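PDB 3ZZ1: beta-d-glucoside glucohydrolase from Hypocrea jecorina, which probably hydrolyses terminal, non-reducing beta-D-glucosyl residues with release of beta-D-glucose, as a family 3 glycoside hydrolase of cellulose degradation. Local coordinates for residues V332-D337 / V500-L505; V430-I435 / I477-S482; F434-S439 / P458-N463; N473-V478 / Q496-V501. All coordinates share one frame; numbering follows the deposited sequence.

From the N terminus, strand 332-336 comes first and meets its partner some 160 residues later: contact 1 pairs it with 500-505 and closes the longest loop. Strand 430-437 opens the next two. Contact 3 closes first, where 458-463 returns to its carboxyl end at the start of helix 462-472; contact 2 then lays 477-482 beside it, so contact 3 nests inside contact 2 and both inside contact 1. Contact 4 begins on strand 476-482, where contact 2 ends, sharing Ile477 and Val478, and joins 473-478 to 496-501, sharing Val500 and Val501 with contact 1. Together they tie four neighbouring strands, 332-336, 497-502, 476-482 and 430-437, into one sheet of the C-terminal family 3 domain.

Contact 1 (V332-D337 / V500-L505); sequences VLLKND and VVWAGL
Leu334 pushes its CD1 methyl into the notch between Val500 and Trp502, the bump that fills the main hollow of this antiparallel pair. CD1 stands 3.6 Å from Trp502 CB and 4.0 Å from Val500 CG1, and it also reaches the six-membered part of the indole, 3.7 Å from Trp502 CE3, crossing that side chain obliquely. The torsion that sets CG of Leu334 beside its own backbone N (chi1 -68°) swings the branch across to the other strand. On the same face Val332 lies against the base of the tryptophan, its CB 4.0 Å from Trp502 CB, while Val500 is backed by the CB of Lys335, whose chain then runs off to a salt bridge with Asp337. Leu333 and Val501 take the opposite face, where Leu333 CD1 comes near the carbonyl oxygen of Val500.

Val332 and Trp502 exchange two hydrogen bonds, the one from Val332 N to Trp502 O short at 2.7 Å. Leu334 and Lys335 both face Val500: its O takes a bond of 3.0 Å from Leu334 N and a weak, longer one from Lys335 N, while Val500 N gives to Lys335 O. The extra residue of the bulge is consistent with Leu334 pointing toward the other strand. The indole N-H of Trp502 is engaged by the hydroxyl of Tyr530, and helix 489-492 covers Val500 through Leu492. A classic beta bulge marks the antiparallel edge strand of the otherwise parallel sheet in the alpha/beta sandwich domain of family 3 glycosidases.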
loop_
_atom_site.group_PDB
_atom_site.type_symbol
_atom_site.label_atom_id
_atom_site.label_comp_id
_atom_site.label_asym_id
_atom_site.label_seq_id
_atom_site.Cartn_x
_atom_site.Cartn_y
_atom_site.Cartn_z
ATOM N N VAL A 332 4.962 -13.881 6.480
ATOM C CA VAL A 332 4.905 -13.806 7.931
ATOM C C VAL A 332 4.690 -15.218 8.478
ATOM O O VAL A 332 3.677 -15.854 8.198
ATOM C CB VAL A 332 3.776 -12.844 8.411
ATOM C CG1 VAL A 332 3.786 -12.694 9.931
ATOM C CG2 VAL A 332 3.915 -11.473 7.741
ATOM N N LEU A 333 5.663 -15.723 9.227
ATOM C CA LEU A 333 5.481 -16.995 9.907
ATOM C C LEU A 333 4.687 -16.716 11.174
ATOM O O LEU A 333 5.129 -15.951 12.030
ATOM C CB LEU A 333 6.826 -17.658 10.213
ATOM C CG LEU A 333 6.803 -19.016 10.923
ATOM C CD1 LEU A 333 6.245 -20.110 10.011
ATOM C CD2 LEU A 333 8.205 -19.370 11.421
ATOM N N LEU A 334 3.505 -17.320 11.268
ATOM C CA LEU A 334 2.563 -17.044 12.358
ATOM C C LEU A 334 2.639 -18.088 13.460
ATOM O O LEU A 334 2.532 -17.762 14.645
ATOM C CB LEU A 334 1.125 -16.973 11.826
ATOM C CG LEU A 334 0.725 -15.809 10.912
ATOM C CD1 LEU A 334 -0.699 -16.013 10.395
ATOM C CD2 LEU A 334 0.859 -14.460 11.614
ATOM N N LYS A 335 2.807 -19.344 13.058
ATOM C CA LYS A 335 2.901 -20.450 13.997
ATOM C C LYS A 335 3.966 -21.424 13.518
ATOM O O LYS A 335 4.006 -21.781 12.340
ATOM C CB LYS A 335 1.551 -21.156 14.103
ATOM C CG LYS A 335 1.333 -21.935 15.382
ATOM C CD LYS A 335 0.130 -22.849 15.225
ATOM C CE LYS A 335 -0.507 -23.198 16.559
ATOM N NZ LYS A 335 0.368 -24.044 17.395
ATOM N N ASN A 336 4.835 -21.840 14.434
ATOM C CA ASN A 336 5.851 -22.835 14.125
ATOM C C ASN A 336 6.118 -23.730 15.329
ATOM O O ASN A 336 7.208 -23.730 15.902
ATOM C CB ASN A 336 7.138 -22.173 13.620
ATOM C CG ASN A 336 8.113 -23.171 12.998
ATOM O OD1 ASN A 336 9.316 -22.915 12.932
ATOM N ND2 ASN A 336 7.596 -24.307 12.545
ATOM N N ASP A 337 5.091 -24.490 15.700
ATOM C CA ASP A 337 5.160 -25.420 16.817
ATOM C C ASP A 337 6.035 -26.614 16.469
ATOM O O ASP A 337 6.084 -27.035 15.307
ATOM C CB ASP A 337 3.753 -25.890 17.199
ATOM C CG ASP A 337 3.094 -24.995 18.238
ATOM O OD1 ASP A 337 3.499 -23.816 18.391
ATOM O OD2 ASP A 337 2.151 -25.479 18.908
ATOM N N VAL A 500 1.715 -22.351 10.527
ATOM C CA VAL A 500 0.888 -21.461 9.717
ATOM C C VAL A 500 1.774 -20.405 9.049
ATOM O O VAL A 500 2.446 -19.617 9.719
ATOM C CB VAL A 500 -0.242 -20.793 10.541
ATOM C CG1 VAL A 500 -1.086 -19.884 9.658
ATOM C CG2 VAL A 500 -1.127 -21.844 11.206
ATOM N N VAL A 501 1.764 -20.416 7.718
ATOM C CA VAL A 501 2.570 -19.525 6.902
ATOM C C VAL A 501 1.657 -18.492 6.244
ATOM O O VAL A 501 0.931 -18.808 5.296
ATOM C CB VAL A 501 3.335 -20.308 5.804
ATOM C CG1 VAL A 501 4.259 -19.383 5.031
ATOM C CG2 VAL A 501 4.133 -21.458 6.410
ATOM N N TRP A 502 1.680 -17.272 6.774
ATOM C CA TRP A 502 0.974 -16.151 6.169
ATOM C C TRP A 502 1.838 -15.623 5.024
ATOM O O TRP A 502 2.706 -14.766 5.217
ATOM C CB TRP A 502 0.706 -15.053 7.206
ATOM C CG TRP A 502 -0.352 -14.062 6.796
ATOM C CD1 TRP A 502 -0.151 -12.806 6.294
ATOM C CD2 TRP A 502 -1.776 -14.245 6.863
ATOM N NE1 TRP A 502 -1.362 -12.194 6.039
ATOM C CE2 TRP A 502 -2.374 -13.056 6.379
ATOM C CE3 TRP A 502 -2.603 -15.296 7.283
ATOM C CZ2 TRP A 502 -3.764 -12.892 6.301
ATOM C CZ3 TRP A 502 -3.988 -15.131 7.213
ATOM C CH2 TRP A 502 -4.551 -13.938 6.720
ATOM N N ALA A 503 1.597 -16.155 3.832
ATOM C CA ALA A 503 2.460 -15.885 2.687
ATOM C C ALA A 503 2.122 -14.569 1.973
ATOM O O ALA A 503 2.931 -14.056 1.207
ATOM C CB ALA A 503 2.420 -17.052 1.723
ATOM N N GLY A 504 0.930 -14.037 2.228
ATOM C CA GLY A 504 0.517 -12.756 1.658
ATOM C C GLY A 504 0.205 -12.800 0.174
ATOM O O GLY A 504 -0.447 -13.724 -0.305
ATOM N N LEU A 505 0.663 -11.787 -0.554
ATOM C CA LEU A 505 0.393 -11.688 -1.988
ATOM C C LEU A 505 1.699 -11.536 -2.762
ATOM O O LEU A 505 2.222 -10.430 -2.898
ATOM C CB LEU A 505 -0.566 -10.535 -2.293
ATOM C CG LEU A 505 -1.945 -10.561 -1.635
ATOM C CD1 LEU A 505 -2.554 -9.177 -1.680
ATOM C CD2 LEU A 505 -2.871 -11.600 -2.277
#

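Contact 2 (V430-I435 / I477-S482); sequences VAIVFI and IVVVHS
Phe434 and Val479 stand side by side on adjacent parallel strands of a beta-alpha-beta unit, strand 430-437, helix 462-472, strand 476-482. The valine's CB lies off-centre over the phenyl ring, 4.1 Å from its centroid and 29° off the normal, a CH-pi contact, while Val479 CG1 comes 3.6 Å from Phe434 CE2. The other branch, CG2, reaches along the row to Ile432 CG2 at 3.7 Å, so Val479 is held between two neighbours. An alanine at Phe434 would probably leave a gap beside Val479, with the CH-pi contact lost, and take away one edge neighbour of the His481 ring.

On the opposite face Ile435 crosses over toward the neighbouring strand, with CG1 in the crowded position between backbone N and carbonyl carbon (chi1 67°). This brings CG1 to 3.7 Å from Val480 CG2 and CD1 to 3.9 Å from Val478 CG1, while helix 462-472 covers Val433 and Val478. Five nearly straight backbone bonds, from Ile477 N to Ala431 O through to His481 N to Ile435 O, keep the strands in step. The edges of Phe434 and His481 meet almost in one plane, and one water bridges Ile435 O and His481 ND1, 2.8 Å from each.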
loop_
_atom_site.group_PDB
_atom_site.type_symbol
_atom_site.label_atom_id
_atom_site.label_comp_id
_atom_site.label_asym_id
_atom_site.label_seq_id
_atom_site.Cartn_x
_atom_site.Cartn_y
_atom_site.Cartn_z
ATOM N N VAL A 430 4.745 -34.914 6.248
ATOM C CA VAL A 430 4.080 -33.620 6.407
ATOM C C VAL A 430 3.055 -33.391 5.296
ATOM O O VAL A 430 3.152 -33.971 4.212
ATOM C CB VAL A 430 5.070 -32.416 6.447
ATOM C CG1 VAL A 430 6.029 -32.523 7.637
ATOM C CG2 VAL A 430 5.843 -32.289 5.135
ATOM N N ALA A 431 2.073 -32.547 5.590
ATOM C CA ALA A 431 1.064 -32.159 4.623
ATOM C C ALA A 431 0.976 -30.643 4.586
ATOM O O ALA A 431 0.785 -30.003 5.623
ATOM C CB ALA A 431 -0.282 -32.768 4.988
ATOM N N ILE A 432 1.127 -30.078 3.389
ATOM C CA ILE A 432 1.082 -28.630 3.200
ATOM C C ILE A 432 -0.225 -28.257 2.502
ATOM O O ILE A 432 -0.432 -28.619 1.342
ATOM C CB ILE A 432 2.306 -28.105 2.392
ATOM C CG1 ILE A 432 3.616 -28.711 2.919
ATOM C CG2 ILE A 432 2.359 -26.586 2.446
ATOM C CD1 ILE A 432 4.854 -28.445 2.043
ATOM N N VAL A 433 -1.094 -27.538 3.216
ATOM C CA VAL A 433 -2.421 -27.167 2.707
ATOM C C VAL A 433 -2.460 -25.697 2.295
ATOM O O VAL A 433 -2.004 -24.817 3.036
ATOM C CB VAL A 433 -3.544 -27.455 3.738
ATOM C CG1 VAL A 433 -4.927 -27.311 3.100
ATOM C CG2 VAL A 433 -3.401 -28.843 4.312
ATOM N N PHE A 434 -3.015 -25.442 1.113
ATOM C CA PHE A 434 -3.036 -24.105 0.524
ATOM C C PHE A 434 -4.433 -23.516 0.487
ATOM O O PHE A 434 -5.335 -24.051 -0.166
ATOM C CB PHE A 434 -2.424 -24.124 -0.878
ATOM C CG PHE A 434 -0.937 -24.315 -0.878
ATOM C CD1 PHE A 434 -0.383 -25.584 -0.764
ATOM C CD2 PHE A 434 -0.087 -23.222 -0.965
ATOM C CE1 PHE A 434 0.995 -25.761 -0.750
ATOM C CE2 PHE A 434 1.286 -23.396 -0.954
ATOM C CZ PHE A 434 1.827 -24.669 -0.844
ATOM N N ILE A 435 -4.602 -22.413 1.210
ATOM C CA ILE A 435 -5.882 -21.720 1.290
ATOM C C ILE A 435 -5.714 -20.245 0.927
ATOM O O ILE A 435 -4.601 -19.711 0.971
ATOM C CB ILE A 435 -6.560 -21.887 2.685
ATOM C CG1 ILE A 435 -5.756 -21.181 3.783
ATOM C CG2 ILE A 435 -6.790 -23.373 3.010
ATOM C CD1 ILE A 435 -6.434 -21.166 5.144
ATOM N N ILE A 477 0.959 -28.247 7.690
ATOM C CA ILE A 477 1.439 -26.889 7.490
ATOM C C ILE A 477 0.418 -26.165 6.627
ATOM O O ILE A 477 0.097 -26.608 5.529
ATOM C CB ILE A 477 2.838 -26.866 6.827
ATOM C CG1 ILE A 477 3.868 -27.534 7.747
ATOM C CG2 ILE A 477 3.269 -25.416 6.481
ATOM C CD1 ILE A 477 5.168 -27.892 7.058
ATOM N N VAL A 478 -0.108 -25.062 7.145
ATOM C CA VAL A 478 -1.109 -24.273 6.435
ATOM C C VAL A 478 -0.448 -23.053 5.806
ATOM O O VAL A 478 0.130 -22.215 6.510
ATOM C CB VAL A 478 -2.251 -23.819 7.372
ATOM C CG1 VAL A 478 -3.236 -22.929 6.621
ATOM C CG2 VAL A 478 -2.973 -25.024 7.971
ATOM N N VAL A 479 -0.531 -22.968 4.482
ATOM C CA VAL A 479 -0.023 -21.817 3.752
ATOM C C VAL A 479 -1.207 -21.004 3.256
ATOM O O VAL A 479 -2.089 -21.524 2.574
ATOM C CB VAL A 479 0.900 -22.231 2.580
ATOM C CG1 VAL A 479 1.352 -21.005 1.788
ATOM C CG2 VAL A 479 2.110 -23.003 3.101
ATOM N N VAL A 480 -1.217 -19.728 3.630
ATOM C CA VAL A 480 -2.304 -18.816 3.309
ATOM C C VAL A 480 -1.820 -17.713 2.373
ATOM O O VAL A 480 -0.834 -17.032 2.665
ATOM C CB VAL A 480 -2.873 -18.158 4.585
ATOM C CG1 VAL A 480 -4.084 -17.295 4.255
ATOM C CG2 VAL A 480 -3.228 -19.216 5.629
ATOM N N HIS A 481 -2.516 -17.546 1.252
ATOM C CA HIS A 481 -2.311 -16.393 0.382
ATOM C C HIS A 481 -3.570 -15.537 0.415
ATOM O O HIS A 481 -4.647 -15.996 0.050
ATOM C CB HIS A 481 -1.969 -16.824 -1.049
ATOM C CG HIS A 481 -0.624 -17.473 -1.179
ATOM N ND1 HIS A 481 -0.452 -18.841 -1.165
ATOM C CD2 HIS A 481 0.614 -16.941 -1.320
ATOM C CE1 HIS A 481 0.832 -19.124 -1.293
ATOM N NE2 HIS A 481 1.502 -17.989 -1.389
ATOM N N SER A 482 -3.434 -14.291 0.857
ATOM C CA SER A 482 -4.607 -13.488 1.180
ATOM C C SER A 482 -4.420 -11.981 1.051
ATOM O O SER A 482 -3.360 -11.439 1.378
ATOM C CB SER A 482 -5.081 -13.814 2.598
ATOM O OG SER A 482 -6.314 -13.175 2.873
HETATM O O HOH W 1 -2.530 -20.695 -0.708
#

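Contact 3 (F434-S439 / P458-N463); sequences FITADS and PWHNGN
The backbone of Trp459 runs up to strand 434-437 just long enough for one bond, Trp459 N to Thr436 O at 2.8 Å, before a type I' turn from Trp459 to Gly462 swings it into helix 462-472. A water extends the join, taking the N-H of Thr436 and giving to Trp459 O.

The indole of Trp459 then lies flat beneath the strand's end. Ala437 CA sits over the five-membered ring, 4.0 Å from its centroid, and Asp438 CB over the six-membered ring at 3.8 Å, only 14° off the normal; Asp438 N stands 3.4 Å above the same face, offset toward the rim. The carbonyl oxygen of Asp438 lies beyond the rim and above the ring plane, 3.1 Å from Trp459 CZ2. With CG of Trp459 anti to its carbonyl carbon (chi1 -77°), the ring extends along the strand and away from the turn. At the other end Ile435 CD1 lies beside Pro458 CG at 3.9 Å, and its CG2 touches Gly462 CA at 3.8 Å; a CB on this glycine would clash with Pro458 CB.

Asp374 links the two segments from outside, its carboxylate binding Thr436 OG1 and its backbone oxygen His460 NE2. Ser439 OG reaches Gly124 of the N-terminal domain. This is the carboxyl end of a strand in a beta-alpha-beta unit, where the returning loop packs on the strand just before the crossover helix begins.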
loop_
_atom_site.group_PDB
_atom_site.type_symbol
_atom_site.label_atom_id
_atom_site.label_comp_id
_atom_site.label_asym_id
_atom_site.label_seq_id
_atom_site.Cartn_x
_atom_site.Cartn_y
_atom_site.Cartn_z
ATOM N N PHE A 434 -3.015 -25.442 1.113
ATOM C CA PHE A 434 -3.036 -24.105 0.524
ATOM C C PHE A 434 -4.433 -23.516 0.487
ATOM O O PHE A 434 -5.335 -24.051 -0.166
ATOM C CB PHE A 434 -2.424 -24.124 -0.878
ATOM C CG PHE A 434 -0.937 -24.315 -0.878
ATOM C CD1 PHE A 434 -0.383 -25.584 -0.764
ATOM C CD2 PHE A 434 -0.087 -23.222 -0.965
ATOM C CE1 PHE A 434 0.995 -25.761 -0.750
ATOM C CE2 PHE A 434 1.286 -23.396 -0.954
ATOM C CZ PHE A 434 1.827 -24.669 -0.844
ATOM N N ILE A 435 -4.602 -22.413 1.210
ATOM C CA ILE A 435 -5.882 -21.720 1.290
ATOM C C ILE A 435 -5.714 -20.245 0.927
ATOM O O ILE A 435 -4.601 -19.711 0.971
ATOM C CB ILE A 435 -6.560 -21.887 2.685
ATOM C CG1 ILE A 435 -5.756 -21.181 3.783
ATOM C CG2 ILE A 435 -6.790 -23.373 3.010
ATOM C CD1 ILE A 435 -6.434 -21.166 5.144
ATOM N N THR A 436 -6.816 -19.601 0.545
ATOM C CA THR A 436 -6.791 -18.209 0.101
ATOM C C THR A 436 -8.010 -17.412 0.563
ATOM O O THR A 436 -9.027 -17.977 0.975
ATOM C CB THR A 436 -6.760 -18.088 -1.445
ATOM O OG1 THR A 436 -7.921 -18.717 -2.001
ATOM C CG2 THR A 436 -5.488 -18.691 -2.052
ATOM N N ALA A 437 -7.872 -16.091 0.497
ATOM C CA ALA A 437 -8.999 -15.170 0.454
ATOM C C ALA A 437 -8.643 -14.050 -0.520
ATOM O O ALA A 437 -7.481 -13.648 -0.616
ATOM C CB ALA A 437 -9.314 -14.622 1.826
ATOM N N ASP A 438 -9.644 -13.568 -1.250
ATOM C CA ASP A 438 -9.438 -12.598 -2.316
ATOM C C ASP A 438 -10.399 -11.425 -2.132
ATOM O O ASP A 438 -11.396 -11.537 -1.412
ATOM C CB ASP A 438 -9.651 -13.271 -3.687
ATOM C CG ASP A 438 -8.892 -12.577 -4.826
ATOM O OD1 ASP A 438 -8.232 -11.543 -4.586
ATOM O OD2 ASP A 438 -8.955 -13.075 -5.977
ATOM N N SER A 439 -10.068 -10.297 -2.759
ATOM C CA SER A 439 -10.939 -9.112 -2.820
ATOM C C SER A 439 -10.415 -8.153 -3.890
ATOM O O SER A 439 -9.318 -8.350 -4.427
ATOM C CB SER A 439 -11.042 -8.410 -1.457
ATOM O OG SER A 439 -9.872 -7.669 -1.153
ATOM N N PRO A 458 -11.671 -18.291 4.980
ATOM C CA PRO A 458 -10.991 -18.719 3.765
ATOM C C PRO A 458 -12.011 -19.023 2.675
ATOM O O PRO A 458 -13.097 -19.523 2.975
ATOM C CB PRO A 458 -10.286 -20.011 4.193
ATOM C CG PRO A 458 -10.134 -19.891 5.659
ATOM C CD PRO A 458 -11.350 -19.167 6.123
ATOM N N TRP A 459 -11.667 -18.692 1.434
ATOM C CA TRP A 459 -12.483 -19.023 0.275
ATOM C C TRP A 459 -12.415 -20.523 -0.005
ATOM O O TRP A 459 -11.595 -21.236 0.584
ATOM C CB TRP A 459 -11.983 -18.259 -0.949
ATOM C CG TRP A 459 -12.364 -16.802 -0.999
ATOM C CD1 TRP A 459 -12.453 -15.933 0.052
ATOM C CD2 TRP A 459 -12.669 -16.039 -2.176
ATOM N NE1 TRP A 459 -12.812 -14.680 -0.394
ATOM C CE2 TRP A 459 -12.946 -14.715 -1.757
ATOM C CE3 TRP A 459 -12.741 -16.346 -3.543
ATOM C CZ2 TRP A 459 -13.297 -13.700 -2.657
ATOM C CZ3 TRP A 459 -13.089 -15.335 -4.438
ATOM C CH2 TRP A 459 -13.361 -14.025 -3.986
ATOM N N HIS A 460 -13.279 -20.994 -0.906
ATOM C CA HIS A 460 -13.246 -22.377 -1.400
ATOM C C HIS A 460 -13.228 -23.429 -0.293
ATOM O O HIS A 460 -12.545 -24.454 -0.415
ATOM C CB HIS A 460 -12.032 -22.606 -2.306
ATOM C CG HIS A 460 -11.862 -21.578 -3.376
ATOM N ND1 HIS A 460 -12.875 -21.223 -4.240
ATOM C CD2 HIS A 460 -10.782 -20.850 -3.741
ATOM C CE1 HIS A 460 -12.430 -20.310 -5.082
ATOM N NE2 HIS A 460 -11.163 -20.066 -4.802
ATOM N N ASN A 461 -13.960 -23.165 0.786
ATOM C CA ASN A 461 -14.119 -24.130 1.873
ATOM C C ASN A 461 -12.793 -24.491 2.557
ATOM O O ASN A 461 -12.608 -25.615 3.034
ATOM C CB ASN A 461 -14.821 -25.392 1.347
ATOM C CG ASN A 461 -16.062 -25.733 2.138
ATOM O OD1 ASN A 461 -16.971 -24.904 2.275
ATOM N ND2 ASN A 461 -16.121 -26.960 2.653
ATOM N N GLY A 462 -11.882 -23.521 2.596
ATOM C CA GLY A 462 -10.542 -23.699 3.153
ATOM C C GLY A 462 -10.500 -24.251 4.564
ATOM O O GLY A 462 -9.655 -25.091 4.879
ATOM N N ASN A 463 -11.411 -23.785 5.413
ATOM C CA ASN A 463 -11.491 -24.270 6.788
ATOM C C ASN A 463 -11.763 -25.772 6.849
ATOM O O ASN A 463 -11.089 -26.490 7.583
ATOM C CB ASN A 463 -12.533 -23.486 7.594
ATOM C CG ASN A 463 -11.976 -22.196 8.180
ATOM O OD1 ASN A 463 -10.759 -22.009 8.271
ATOM N ND2 ASN A 463 -12.866 -21.305 8.593
HETATM O O HOH W 2 -9.006 -21.526 0.546
#

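Contact 4 (N473-V478 / Q496-V501); sequences NSNVIV and QVKAVV
Lys498 folds back over the residues that lead into the neighbouring strand to meet Ser474 and Asn475. Its CB starts near Val476 O; CG, anti to the carbonyl carbon, passes 4.0 Å from Asn475 OD1; the bend at chi2 (-75°) turns the chain toward Ser474; CE comes to 3.8 Å from Ser474 O; and NZ bonds that oxygen at 2.8 Å from above the carbonyl plane. A weak bond joins NZ to Asn475 OD1 at 3.3 Å. Ser474 O lies only 3.0 Å from Gln496 O, and the ammonium charge is likely to ease their repulsion. A leucine in place of Lys498 would probably leave Ser474 O without this donor and let the Asn475 amide turn more freely.

Asn473 OD1 takes the N-H of Asn475 in an Asx turn that leads out of helix 462-472. Along the strands, Val476 O accepts from Lys498 N and, weakly, from Ala499 N, where the register shifts by one between Val476 and Ile477. Beyond it Ile477 CG1 rests on Ala499 CB, and on the other face Val478 CG2 meets Val497 CG1 at 3.8 Å. The pair is a parallel beta-alpha-beta step, crossing through helix 489-492, with a beta bulge near its start.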
loop_
_atom_site.group_PDB
_atom_site.type_symbol
_atom_site.label_atom_id
_atom_site.label_comp_id
_atom_site.label_asym_id
_atom_site.label_seq_id
_atom_site.Cartn_x
_atom_site.Cartn_y
_atom_site.Cartn_z
ATOM N N ASN A 473 -3.672 -36.540 8.956
ATOM C CA ASN A 473 -2.243 -36.260 9.144
ATOM C C ASN A 473 -1.946 -35.454 10.412
ATOM O O ASN A 473 -2.609 -34.452 10.689
ATOM C CB ASN A 473 -1.676 -35.547 7.902
ATOM C CG ASN A 473 -0.158 -35.603 7.826
ATOM O OD1 ASN A 473 0.543 -35.024 8.660
ATOM N ND2 ASN A 473 0.357 -36.284 6.807
ATOM N N SER A 474 -0.938 -35.894 11.164
ATOM C CA SER A 474 -0.538 -35.242 12.415
ATOM C C SER A 474 0.280 -33.963 12.229
ATOM O O SER A 474 0.372 -33.148 13.147
ATOM C CB SER A 474 0.261 -36.211 13.291
ATOM O OG SER A 474 -0.593 -37.005 14.088
ATOM N N ASN A 475 0.874 -33.797 11.049
ATOM C CA ASN A 475 1.843 -32.730 10.812
ATOM C C ASN A 475 1.457 -31.833 9.645
ATOM O O ASN A 475 2.011 -31.945 8.545
ATOM C CB ASN A 475 3.236 -33.323 10.593
ATOM C CG ASN A 475 3.821 -33.904 11.860
ATOM O OD1 ASN A 475 4.087 -33.183 12.824
ATOM N ND2 ASN A 475 4.027 -35.217 11.868
ATOM N N VAL A 476 0.509 -30.938 9.904
ATOM C CA VAL A 476 -0.063 -30.092 8.865
ATOM C C VAL A 476 0.568 -28.702 8.876
ATOM O O VAL A 476 0.711 -28.076 9.933
ATOM C CB VAL A 476 -1.599 -29.975 9.014
ATOM C CG1 VAL A 476 -2.196 -29.164 7.866
ATOM C CG2 VAL A 476 -2.234 -31.360 9.076
ATOM N N ILE A 477 0.959 -28.247 7.690
ATOM C CA ILE A 477 1.439 -26.889 7.490
ATOM C C ILE A 477 0.418 -26.165 6.627
ATOM O O ILE A 477 0.097 -26.608 5.529
ATOM C CB ILE A 477 2.838 -26.866 6.827
ATOM C CG1 ILE A 477 3.868 -27.534 7.747
ATOM C CG2 ILE A 477 3.269 -25.416 6.481
ATOM C CD1 ILE A 477 5.168 -27.892 7.058
ATOM N N VAL A 478 -0.108 -25.062 7.145
ATOM C CA VAL A 478 -1.109 -24.273 6.435
ATOM C C VAL A 478 -0.448 -23.053 5.806
ATOM O O VAL A 478 0.130 -22.215 6.510
ATOM C CB VAL A 478 -2.251 -23.819 7.372
ATOM C CG1 VAL A 478 -3.236 -22.929 6.621
ATOM C CG2 VAL A 478 -2.973 -25.024 7.971
ATOM N N GLN A 496 -3.263 -30.844 15.031
ATOM C CA GLN A 496 -2.447 -31.360 13.933
ATOM C C GLN A 496 -1.772 -30.248 13.111
ATOM O O GLN A 496 -0.720 -30.472 12.494
ATOM C CB GLN A 496 -3.289 -32.253 13.015
ATOM C CG GLN A 496 -3.819 -33.526 13.675
ATOM C CD GLN A 496 -5.132 -33.322 14.426
ATOM O OE1 GLN A 496 -5.737 -32.241 14.392
ATOM N NE2 GLN A 496 -5.580 -34.368 15.107
ATOM N N VAL A 497 -2.385 -29.063 13.099
ATOM C CA VAL A 497 -1.811 -27.893 12.435
ATOM C C VAL A 497 -0.626 -27.395 13.260
ATOM O O VAL A 497 -0.802 -26.803 14.330
ATOM C CB VAL A 497 -2.860 -26.764 12.239
ATOM C CG1 VAL A 497 -2.205 -25.482 11.705
ATOM C CG2 VAL A 497 -3.960 -27.221 11.300
ATOM N N LYS A 498 0.580 -27.651 12.754
ATOM C CA LYS A 498 1.808 -27.328 13.480
ATOM C C LYS A 498 2.435 -26.023 13.009
ATOM O O LYS A 498 3.115 -25.348 13.782
ATOM C CB LYS A 498 2.822 -28.472 13.359
ATOM C CG LYS A 498 2.349 -29.797 13.947
ATOM C CD LYS A 498 2.383 -29.795 15.476
ATOM C CE LYS A 498 1.736 -31.061 16.034
ATOM N NZ LYS A 498 2.068 -32.264 15.210
ATOM N N ALA A 499 2.217 -25.677 11.742
ATOM C CA ALA A 499 2.746 -24.432 11.186
ATOM C C ALA A 499 1.713 -23.675 10.369
ATOM O O ALA A 499 0.934 -24.276 9.625
ATOM C CB ALA A 499 3.980 -24.696 10.351
ATOM N N VAL A 500 1.715 -22.351 10.527
ATOM C CA VAL A 500 0.888 -21.461 9.717
ATOM C C VAL A 500 1.774 -20.405 9.049
ATOM O O VAL A 500 2.446 -19.617 9.719
ATOM C CB VAL A 500 -0.242 -20.793 10.541
ATOM C CG1 VAL A 500 -1.086 -19.884 9.658
ATOM C CG2 VAL A 500 -1.127 -21.844 11.206
ATOM N N VAL A 501 1.764 -20.416 7.718
ATOM C CA VAL A 501 2.570 -19.525 6.902
ATOM C C VAL A 501 1.657 -18.492 6.244
ATOM O O VAL A 501 0.931 -18.808 5.296
ATOM C CB VAL A 501 3.335 -20.308 5.804
ATOM C CG1 VAL A 501 4.259 -19.383 5.031
ATOM C CG2 VAL A 501 4.133 -21.458 6.410
#